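Local coordinates for protein metallo-beta-lactamase (Chryseobacterium indologenes, PDB 3L6N) that hydrolyses the beta-lactam ring of penicillins, cephalosporins and carbapenems at a site holding two zinc ions, and so confers resistance to these antibiotics, at residues S56-I61 / L85-N90; I17-G22 / D201-G206; E177-T182 / E210-L215. All blocks are in the same frame, centred on the assembly; numbering follows the deposited sequence.

Along the chain, contact 1 lies nested inside the loop closed by contact 2, and the segments of contacts 2 and 3 alternate. Centre to centre, contact 2 is about 20 Å from each of the others, while contacts 1 and 3 are about 34 Å apart, on opposite sides of the chain's centre. Contact 1 pairs helices 54-65 and 86-90, whose side chains rest on the seven-stranded sheet; contact 3 pairs helices 179-189 and 208-217. Contact 2 ties strand 15-24 to the loop after strand 195-198 of the second sheet, bridging the sheets between the outlying helix contacts, just after zinc ligand H200. L57 CD2 of contact 1 packs on Y18 OH of contact 2 (3.6 Å).

Contact 1 (S56-I61 / L85-N90); sequences SLMDTI and LSFFNN. With SO4 (sulfate ion), chain D.
M58 carries this contact alone from its helix, reaching across to F87 and F88 on the short helix 86-90. The helices stand well apart, with M58 CA and F88 CA 10.4 Å from each other, so only long side chains can join them, and just 105 Å² is buried. L57, just before M58, packs on L44 of strand 41-45. M58 comes next. Its CG is anti to the carbonyl carbon (chi1 -66°), and bends at chi2 and at chi3 (-57°) bring CE to the F87 ring and leave SD beside F88. CE meets the edge of the F87 ring, near the ring plane, 3.7 Å from CE2. SD lies 4.0 Å from F88 CE1 and 5.2 Å from the F88 ring centroid, an oblique Met-aromatic contact. M58 was modelled in two conformers, and these distances describe one of them. The two phenyl groups also hold each other: F87 CD2 sits 3.5 Å above the plane of the F88 ring, over its centre, while Y54 meets F87 edge-to-face. Both helices belong to the layer that covers one face of the seven-stranded sheet in the alpha-beta/beta-alpha sandwich of metallo-beta-lactamases. M58 touches V69, and F88 touches L44 and V72. Further along, T60 points to another side of its helix, where OG1 lies 3.0 Å from O1 of a sulfate ion, probably from the crystallisation liquor. I61 packs on V42 and L44 of strand 41-45.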
loop_
_atom_site.group_PDB
_atom_site.type_symbol
_atom_site.label_atom_id
_atom_site.label_comp_id
_atom_site.label_asym_id
_atom_site.label_seq_id
_atom_site.Cartn_x
_atom_site.Cartn_y
_atom_site.Cartn_z
ATOM N N SER A 56 -1.270 -14.225 11.193
ATOM C CA SER A 56 -0.838 -15.215 10.219
ATOM C C SER A 56 0.284 -14.678 9.334
ATOM O O SER A 56 1.271 -15.370 9.096
ATOM C CB SER A 56 -2.022 -15.651 9.351
ATOM O OG SER A 56 -1.633 -16.669 8.456
ATOM N N LEU A 57 0.125 -13.447 8.850
ATOM C CA LEU A 57 1.159 -12.830 8.007
ATOM C C LEU A 57 2.452 -12.647 8.793
ATOM O O LEU A 57 3.517 -12.955 8.284
ATOM C CB LEU A 57 0.703 -11.482 7.451
ATOM C CG LEU A 57 1.774 -10.778 6.597
ATOM C CD1 LEU A 57 2.050 -11.551 5.315
ATOM C CD2 LEU A 57 1.290 -9.385 6.291
ATOM N N MET A 58 2.343 -12.159 10.028
ATOM C CA MET A 58 3.518 -11.983 10.877
ATOM C C MET A 58 4.245 -13.309 11.107
ATOM O O MET A 58 5.471 -13.370 11.009
ATOM C CB MET A 58 3.155 -11.312 12.205
ATOM C CG MET A 58 2.671 -9.877 12.050
ATOM S SD MET A 58 3.165 -8.872 13.467
ATOM C CE MET A 58 2.419 -9.828 14.788
ATOM N N ASP A 59 3.482 -14.369 11.376
ATOM C CA ASP A 59 4.057 -15.712 11.556
ATOM C C ASP A 59 4.770 -16.209 10.304
ATOM O O ASP A 59 5.852 -16.804 10.392
ATOM C CB ASP A 59 2.972 -16.726 11.952
ATOM C CG ASP A 59 2.371 -16.443 13.322
ATOM O OD1 ASP A 59 2.931 -15.637 14.090
ATOM O OD2 ASP A 59 1.318 -17.055 13.617
ATOM N N THR A 60 4.160 -15.962 9.143
ATOM C CA THR A 60 4.726 -16.378 7.863
ATOM C C THR A 60 6.042 -15.637 7.605
ATOM O O THR A 60 7.034 -16.235 7.204
ATOM C CB THR A 60 3.701 -16.162 6.736
ATOM O OG1 THR A 60 2.599 -17.055 6.956
ATOM C CG2 THR A 60 4.294 -16.459 5.355
ATOM N N ILE A 61 6.042 -14.336 7.865
ATOM C CA ILE A 61 7.241 -13.521 7.695
ATOM C C ILE A 61 8.367 -13.966 8.644
ATOM O O ILE A 61 9.528 -14.047 8.233
ATOM C CB ILE A 61 6.907 -12.014 7.848
ATOM C CG1 ILE A 61 6.061 -11.540 6.660
ATOM C CG2 ILE A 61 8.182 -11.151 7.994
ATOM C CD1 ILE A 61 5.438 -10.138 6.845
ATOM N N LEU A 85 -5.068 -0.491 13.003
ATOM C CA LEU A 85 -3.703 -0.293 13.472
ATOM C C LEU A 85 -3.503 -0.681 14.937
ATOM O O LEU A 85 -2.357 -0.821 15.374
ATOM C CB LEU A 85 -3.236 1.143 13.241
ATOM C CG LEU A 85 -3.077 1.564 11.777
ATOM C CD1 LEU A 85 -2.850 3.067 11.717
ATOM C CD2 LEU A 85 -1.934 0.811 11.082
ATOM N N SER A 86 -4.606 -0.872 15.672
ATOM C CA SER A 86 -4.501 -1.231 17.091
ATOM C C SER A 86 -3.786 -2.564 17.274
ATOM O O SER A 86 -3.067 -2.759 18.261
ATOM C CB SER A 86 -5.867 -1.237 17.794
ATOM O OG SER A 86 -6.679 -2.333 17.409
ATOM N N PHE A 87 -3.953 -3.466 16.312
ATOM C CA PHE A 87 -3.280 -4.760 16.380
ATOM C C PHE A 87 -1.775 -4.583 16.530
ATOM O O PHE A 87 -1.132 -5.272 17.338
ATOM C CB PHE A 87 -3.570 -5.591 15.135
ATOM C CG PHE A 87 -2.825 -6.899 15.098
ATOM C CD1 PHE A 87 -3.388 -8.048 15.644
ATOM C CD2 PHE A 87 -1.567 -6.981 14.502
ATOM C CE1 PHE A 87 -2.703 -9.262 15.603
ATOM C CE2 PHE A 87 -0.866 -8.181 14.461
ATOM C CZ PHE A 87 -1.436 -9.328 15.004
ATOM N N PHE A 88 -1.217 -3.674 15.732
ATOM C CA PHE A 88 0.216 -3.418 15.745
ATOM C C PHE A 88 0.619 -2.497 16.887
ATOM O O PHE A 88 1.620 -2.753 17.566
ATOM C CB PHE A 88 0.679 -2.910 14.380
ATOM C CG PHE A 88 0.381 -3.870 13.272
ATOM C CD1 PHE A 88 1.229 -4.952 13.026
ATOM C CD2 PHE A 88 -0.761 -3.722 12.496
ATOM C CE1 PHE A 88 0.948 -5.859 12.019
ATOM C CE2 PHE A 88 -1.048 -4.634 11.475
ATOM C CZ PHE A 88 -0.184 -5.693 11.237
ATOM N N ASN A 89 -0.177 -1.457 17.134
ATOM C CA ASN A 89 0.089 -0.561 18.259
ATOM C C ASN A 89 0.172 -1.322 19.579
ATOM O O ASN A 89 1.078 -1.078 20.378
ATOM C CB ASN A 89 -0.974 0.538 18.352
ATOM C CG ASN A 89 -0.933 1.496 17.174
ATOM O OD1 ASN A 89 0.070 1.596 16.467
ATOM N ND2 ASN A 89 -2.035 2.204 16.953
ATOM N N ASN A 90 -0.757 -2.255 19.782
ATOM C CA ASN A 90 -0.824 -3.027 21.033
ATOM C C ASN A 90 0.410 -3.888 21.249
ATOM O O ASN A 90 0.822 -4.121 22.391
ATOM C CB ASN A 90 -2.090 -3.882 21.095
ATOM C CG ASN A 90 -3.353 -3.048 21.299
ATOM O OD1 ASN A 90 -3.289 -1.858 21.611
ATOM N ND2 ASN A 90 -4.506 -3.682 21.132
HETATM S S SO4 D . 4.038 -20.536 6.108
HETATM O O1 SO4 D . 2.978 -19.682 5.567
HETATM O O2 SO4 D . 4.983 -20.871 5.044
HETATM O O3 SO4 D . 4.746 -19.828 7.171
HETATM O O4 SO4 D . 3.452 -21.759 6.652
#

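Contact 2 (I17-G22 / D201-G206); sequences IYKTFG and DEWKGG
W203, I17 and K19 bury most of the 209 Å² here, and together they join the two halves of the alpha-beta/beta-alpha sandwich. I17 and K19 lie on strand 15-24 of the seven-stranded sheet, whereas W203 follows strand 195-198 of the second sheet, in the loop after that strand, three residues beyond the zinc ligand H200. W203 is clasped between two aliphatic groups. I17 CD1 stands over one face of the six-membered ring, 3.6 Å from its centroid and 8° off the ring normal, which is the geometry of a CH-pi contact. On the opposite face, the neighbouring K204 lays CG 3.6 Å above the indole plane. The second branch of I17 serves the five-membered ring, with CG2 3.9 Å from W203 NE1. Turning of the indole is further limited by E8, whose OE2 accepts a hydrogen bond from NE1, and the ring also packs on L195, I197 and P198. K19, two residues beyond I17 and on the same side of the strand, passes W203 at its rim: its CD lies near the ring plane, 4.2 Å from CD1. The lysine chain then folds over at chi3 (67°) and chi4 (77°), which carries the amine to the backbone of D201. The D201 side chain leaves the backbone away from the strand; its nearest atoms lie about 4 Å from the side chain of H200 and about 5 Å from that of K161, which probably binds the beta-lactam. K19 NZ is 2.9 Å from D201 O, yet the angle is too poor for a hydrogen bond. The amide of N32 links the two instead, OD1 accepting from K19 NZ and ND2 donating to D201 O.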
loop_
_atom_site.group_PDB
_atom_site.type_symbol
_atom_site.label_atom_id
_atom_site.label_comp_id
_atom_site.label_asym_id
_atom_site.label_seq_id
_atom_site.Cartn_x
_atom_site.Cartn_y
_atom_site.Cartn_z
ATOM N N ILE A 17 6.109 -8.057 -2.963
ATOM C CA ILE A 17 4.695 -7.792 -3.215
ATOM C C ILE A 17 3.955 -8.923 -2.538
ATOM O O ILE A 17 4.353 -10.064 -2.684
ATOM C CB ILE A 17 4.374 -7.857 -4.721
ATOM C CG1 ILE A 17 5.180 -6.795 -5.475
ATOM C CG2 ILE A 17 2.861 -7.707 -4.965
ATOM C CD1 ILE A 17 5.605 -7.254 -6.872
ATOM N N TYR A 18 2.918 -8.614 -1.765
ATOM C CA TYR A 18 2.056 -9.676 -1.243
ATOM C C TYR A 18 0.587 -9.387 -1.515
ATOM O O TYR A 18 0.144 -8.240 -1.480
ATOM C CB TYR A 18 2.346 -10.013 0.233
ATOM C CG TYR A 18 1.811 -9.063 1.286
ATOM C CD1 TYR A 18 0.608 -9.336 1.948
ATOM C CD2 TYR A 18 2.523 -7.928 1.665
ATOM C CE1 TYR A 18 0.121 -8.497 2.943
ATOM C CE2 TYR A 18 2.047 -7.075 2.671
ATOM C CZ TYR A 18 0.842 -7.368 3.305
ATOM O OH TYR A 18 0.342 -6.540 4.286
ATOM N N LYS A 19 -0.164 -10.440 -1.817
ATOM C CA LYS A 19 -1.573 -10.271 -2.195
ATOM C C LYS A 19 -2.429 -10.895 -1.105
ATOM O O LYS A 19 -2.124 -11.989 -0.644
ATOM C CB LYS A 19 -1.883 -10.989 -3.516
ATOM C CG LYS A 19 -1.135 -10.514 -4.744
ATOM C CD LYS A 19 -1.607 -11.260 -5.997
ATOM C CE LYS A 19 -3.054 -10.928 -6.370
ATOM N NZ LYS A 19 -3.268 -9.602 -7.046
ATOM N N THR A 20 -3.463 -10.180 -0.671
ATOM C CA THR A 20 -4.458 -10.746 0.255
ATOM C C THR A 20 -5.853 -10.601 -0.327
ATOM O O THR A 20 -6.081 -9.808 -1.243
ATOM C CB THR A 20 -4.395 -10.129 1.674
ATOM O OG1 THR A 20 -4.828 -8.765 1.660
ATOM C CG2 THR A 20 -2.981 -10.236 2.245
ATOM N N PHE A 21 -6.779 -11.394 0.205
ATOM C CA PHE A 21 -8.098 -11.543 -0.395
ATOM C C PHE A 21 -9.180 -11.247 0.619
ATOM O O PHE A 21 -9.009 -11.497 1.816
ATOM C CB PHE A 21 -8.270 -12.974 -0.904
ATOM C CG PHE A 21 -7.295 -13.345 -1.976
ATOM C CD1 PHE A 21 -6.078 -13.948 -1.656
ATOM C CD2 PHE A 21 -7.581 -13.075 -3.311
ATOM C CE1 PHE A 21 -5.161 -14.272 -2.660
ATOM C CE2 PHE A 21 -6.679 -13.404 -4.314
ATOM C CZ PHE A 21 -5.470 -14.002 -3.990
ATOM N N GLY A 22 -10.292 -10.720 0.124
ATOM C CA GLY A 22 -11.473 -10.502 0.965
ATOM C C GLY A 22 -12.730 -10.679 0.145
ATOM O O GLY A 22 -12.746 -10.371 -1.043
ATOM N N ASP A 201 -6.227 -6.036 -7.808
ATOM C CA ASP A 201 -6.248 -6.837 -9.044
ATOM C C ASP A 201 -4.839 -7.183 -9.531
ATOM O O ASP A 201 -3.906 -7.265 -8.721
ATOM C CB ASP A 201 -7.125 -6.152 -10.118
ATOM C CG ASP A 201 -8.432 -5.577 -9.538
ATOM O OD1 ASP A 201 -9.231 -6.351 -8.959
ATOM O OD2 ASP A 201 -8.667 -4.347 -9.651
ATOM N N GLU A 202 -4.679 -7.412 -10.832
ATOM C CA GLU A 202 -3.395 -7.832 -11.395
ATOM C C GLU A 202 -2.307 -6.762 -11.293
ATOM O O GLU A 202 -2.501 -5.635 -11.753
ATOM C CB GLU A 202 -3.576 -8.233 -12.865
ATOM C CG GLU A 202 -3.901 -9.695 -13.075
ATOM C CD GLU A 202 -2.677 -10.591 -12.898
ATOM O OE1 GLU A 202 -2.860 -11.801 -12.690
ATOM O OE2 GLU A 202 -1.533 -10.083 -12.954
ATOM N N TRP A 203 -1.162 -7.112 -10.701
ATOM C CA TRP A 203 -0.022 -6.194 -10.653
ATOM C C TRP A 203 0.968 -6.406 -11.796
ATOM O O TRP A 203 1.751 -5.513 -12.112
ATOM C CB TRP A 203 0.702 -6.253 -9.297
ATOM C CG TRP A 203 1.350 -7.579 -8.987
ATOM C CD1 TRP A 203 0.814 -8.604 -8.260
ATOM C CD2 TRP A 203 2.659 -8.012 -9.385
ATOM N NE1 TRP A 203 1.705 -9.656 -8.188
ATOM C CE2 TRP A 203 2.842 -9.319 -8.871
ATOM C CE3 TRP A 203 3.691 -7.431 -10.129
ATOM C CZ2 TRP A 203 4.021 -10.046 -9.072
ATOM C CZ3 TRP A 203 4.856 -8.157 -10.341
ATOM C CH2 TRP A 203 5.017 -9.449 -9.808
ATOM N N LYS A 204 0.935 -7.593 -12.398
ATOM C CA LYS A 204 1.800 -7.912 -13.537
ATOM C C LYS A 204 1.308 -7.267 -14.833
ATOM O O LYS A 204 0.118 -6.965 -14.981
ATOM C CB LYS A 204 1.870 -9.431 -13.741
ATOM C CG LYS A 204 2.462 -10.185 -12.567
ATOM C CD LYS A 204 2.455 -11.675 -12.842
ATOM C CE LYS A 204 3.181 -12.413 -11.746
ATOM N NZ LYS A 204 3.155 -13.886 -11.953
ATOM N N GLY A 205 2.233 -7.068 -15.765
ATOM C CA GLY A 205 1.873 -6.722 -17.141
ATOM C C GLY A 205 2.070 -5.279 -17.552
ATOM O O GLY A 205 2.060 -4.965 -18.747
ATOM N N GLY A 206 2.235 -4.389 -16.578
ATOM C CA GLY A 206 2.453 -2.976 -16.874
ATOM C C GLY A 206 1.213 -2.280 -17.420
ATOM O O GLY A 206 0.112 -2.832 -17.400
#

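Contact 3 (E177-T182 / E210-L215); sequences EQWPKT and EHTLEL
Two helices of the C-terminal half of the fold, 179-189 and 208-217, pack where W179 and P180 in the N-terminal part of the first face T212 and L213 on the second. The backbones come close, P180 CA and L213 CA being 6.0 Å apart, and the contact is made by methyl groups of T212 and L213 set against the indole of W179 and the ring and carbonyl oxygen of P180. L213 CD2 touches both the ring of P180, at 3.9 Å from CB, and the P180 carbonyl oxygen, also at 3.9 Å. W179 and T212 cross at about a right angle, the T212 methyl CG2 approaching W179 NE1 obliquely at 4.0 Å. With this methyl anti to the backbone N, OG1 sits beside that N and is hydrogen-bonded to H208 O and K161 N. W179 NE1 is likewise spoken for, by L159 O. This helix pair thus borders the metal site of the metallo-beta-lactamase fold: the W179 side chain lies about 4 Å from that of the zinc ligand H139, and T212 grips the backbone of K161, which probably binds the substrate. Farther along the interface, E210 of the second helix forms a salt bridge with K187 of the first.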
loop_
_atom_site.group_PDB
_atom_site.type_symbol
_atom_site.label_atom_id
_atom_site.label_comp_id
_atom_site.label_asym_id
_atom_site.label_seq_id
_atom_site.Cartn_x
_atom_site.Cartn_y
_atom_site.Cartn_z
ATOM N N GLU A 177 -12.117 14.615 -10.323
ATOM C CA GLU A 177 -11.587 15.757 -11.078
ATOM C C GLU A 177 -10.061 15.883 -10.941
ATOM O O GLU A 177 -9.363 16.156 -11.921
ATOM C CB GLU A 177 -12.303 17.052 -10.660
ATOM C CG GLU A 177 -11.954 18.297 -11.489
ATOM C CD GLU A 177 -10.791 19.103 -10.920
ATOM O OE1 GLU A 177 -10.438 18.916 -9.732
ATOM O OE2 GLU A 177 -10.228 19.940 -11.664
ATOM N N GLN A 178 -9.545 15.664 -9.732
ATOM C CA GLN A 178 -8.103 15.764 -9.478
ATOM C C GLN A 178 -7.312 14.509 -9.864
ATOM O O GLN A 178 -6.120 14.586 -10.151
ATOM C CB GLN A 178 -7.831 16.085 -8.007
ATOM C CG GLN A 178 -8.079 17.534 -7.630
ATOM C CD GLN A 178 -7.242 18.500 -8.439
ATOM O OE1 GLN A 178 -6.016 18.373 -8.515
ATOM N NE2 GLN A 178 -7.900 19.478 -9.049
ATOM N N TRP A 179 -7.987 13.367 -9.857
ATOM C CA TRP A 179 -7.339 12.066 -10.036
ATOM C C TRP A 179 -6.421 11.986 -11.283
ATOM O O TRP A 179 -5.254 11.609 -11.144
ATOM C CB TRP A 179 -8.402 10.966 -10.028
ATOM C CG TRP A 179 -7.920 9.576 -9.734
ATOM C CD1 TRP A 179 -6.647 9.087 -9.862
ATOM C CD2 TRP A 179 -8.730 8.478 -9.300
ATOM N NE1 TRP A 179 -6.618 7.753 -9.523
ATOM C CE2 TRP A 179 -7.882 7.354 -9.182
ATOM C CE3 TRP A 179 -10.092 8.332 -9.001
ATOM C CZ2 TRP A 179 -8.350 6.103 -8.765
ATOM C CZ3 TRP A 179 -10.559 7.083 -8.594
ATOM C CH2 TRP A 179 -9.684 5.988 -8.473
ATOM N N PRO A 180 -6.921 12.368 -12.486
ATOM C CA PRO A 180 -6.032 12.272 -13.657
ATOM C C PRO A 180 -4.839 13.224 -13.576
ATOM O O PRO A 180 -3.757 12.901 -14.075
ATOM C CB PRO A 180 -6.943 12.659 -14.834
ATOM C CG PRO A 180 -8.035 13.457 -14.221
ATOM C CD PRO A 180 -8.261 12.853 -12.869
ATOM N N LYS A 181 -5.033 14.383 -12.941
ATOM C CA LYS A 181 -3.956 15.340 -12.727
ATOM C C LYS A 181 -2.904 14.739 -11.809
ATOM O O LYS A 181 -1.712 14.857 -12.063
ATOM C CB LYS A 181 -4.494 16.659 -12.161
ATOM C CG LYS A 181 -5.505 17.340 -13.072
ATOM C CD LYS A 181 -6.359 18.337 -12.316
ATOM C CE LYS A 181 -7.142 19.222 -13.269
ATOM N NZ LYS A 181 -6.278 20.302 -13.819
ATOM N N THR A 182 -3.355 14.065 -10.752
ATOM C CA THR A 182 -2.443 13.382 -9.844
ATOM C C THR A 182 -1.691 12.262 -10.567
ATOM O O THR A 182 -0.489 12.120 -10.388
ATOM C CB THR A 182 -3.189 12.843 -8.618
ATOM O OG1 THR A 182 -3.808 13.945 -7.940
ATOM C CG2 THR A 182 -2.219 12.156 -7.650
ATOM N N GLU A 210 -1.536 4.133 -17.671
ATOM C CA GLU A 210 -2.302 4.491 -18.862
ATOM C C GLU A 210 -3.727 3.981 -18.777
ATOM O O GLU A 210 -4.667 4.659 -19.214
ATOM C CB GLU A 210 -1.621 3.974 -20.137
ATOM C CG GLU A 210 -0.422 4.803 -20.579
ATOM C CD GLU A 210 -0.743 6.287 -20.736
ATOM O OE1 GLU A 210 -1.758 6.637 -21.395
ATOM O OE2 GLU A 210 0.024 7.107 -20.194
ATOM N N HIS A 211 -3.905 2.796 -18.198
ATOM C CA HIS A 211 -5.235 2.252 -18.048
ATOM C C HIS A 211 -6.067 3.010 -17.012
ATOM O O HIS A 211 -7.290 3.093 -17.138
ATOM C CB HIS A 211 -5.222 0.760 -17.737
ATOM C CG HIS A 211 -6.545 0.111 -17.973
ATOM N ND1 HIS A 211 -7.280 -0.484 -16.973
ATOM C CD2 HIS A 211 -7.292 0.014 -19.098
ATOM C CE1 HIS A 211 -8.411 -0.944 -17.475
ATOM N NE2 HIS A 211 -8.441 -0.657 -18.763
ATOM N N THR A 212 -5.399 3.537 -15.983
ATOM C CA THR A 212 -6.065 4.385 -14.988
ATOM C C THR A 212 -6.672 5.618 -15.657
ATOM O O THR A 212 -7.839 5.941 -15.423
ATOM C CB THR A 212 -5.120 4.781 -13.830
ATOM O OG1 THR A 212 -4.616 3.592 -13.216
ATOM C CG2 THR A 212 -5.862 5.602 -12.767
ATOM N N LEU A 213 -5.877 6.283 -16.487
ATOM C CA LEU A 213 -6.353 7.440 -17.257
ATOM C C LEU A 213 -7.527 7.082 -18.166
ATOM O O LEU A 213 -8.495 7.839 -18.275
ATOM C CB LEU A 213 -5.208 8.052 -18.059
ATOM C CG LEU A 213 -4.104 8.718 -17.242
ATOM C CD1 LEU A 213 -2.909 9.080 -18.099
ATOM C CD2 LEU A 213 -4.635 9.947 -16.504
ATOM N N GLU A 214 -7.450 5.918 -18.804
ATOM C CA GLU A 214 -8.550 5.442 -19.632
ATOM C C GLU A 214 -9.852 5.243 -18.852
ATOM O O GLU A 214 -10.924 5.684 -19.290
ATOM C CB GLU A 214 -8.159 4.163 -20.371
ATOM C CG GLU A 214 -9.218 3.717 -21.342
ATOM C CD GLU A 214 -8.782 2.547 -22.198
ATOM O OE1 GLU A 214 -9.657 1.740 -22.543
ATOM O OE2 GLU A 214 -7.583 2.440 -22.528
ATOM N N LEU A 215 -9.766 4.595 -17.690
ATOM C CA LEU A 215 -10.951 4.353 -16.864
ATOM C C LEU A 215 -11.563 5.659 -16.352
ATOM O O LEU A 215 -12.781 5.766 -16.208
ATOM C CB LEU A 215 -10.616 3.425 -15.690
ATOM C CG LEU A 215 -10.322 1.958 -16.028
ATOM C CD1 LEU A 215 -9.787 1.228 -14.794
ATOM C CD2 LEU A 215 -11.546 1.231 -16.591
#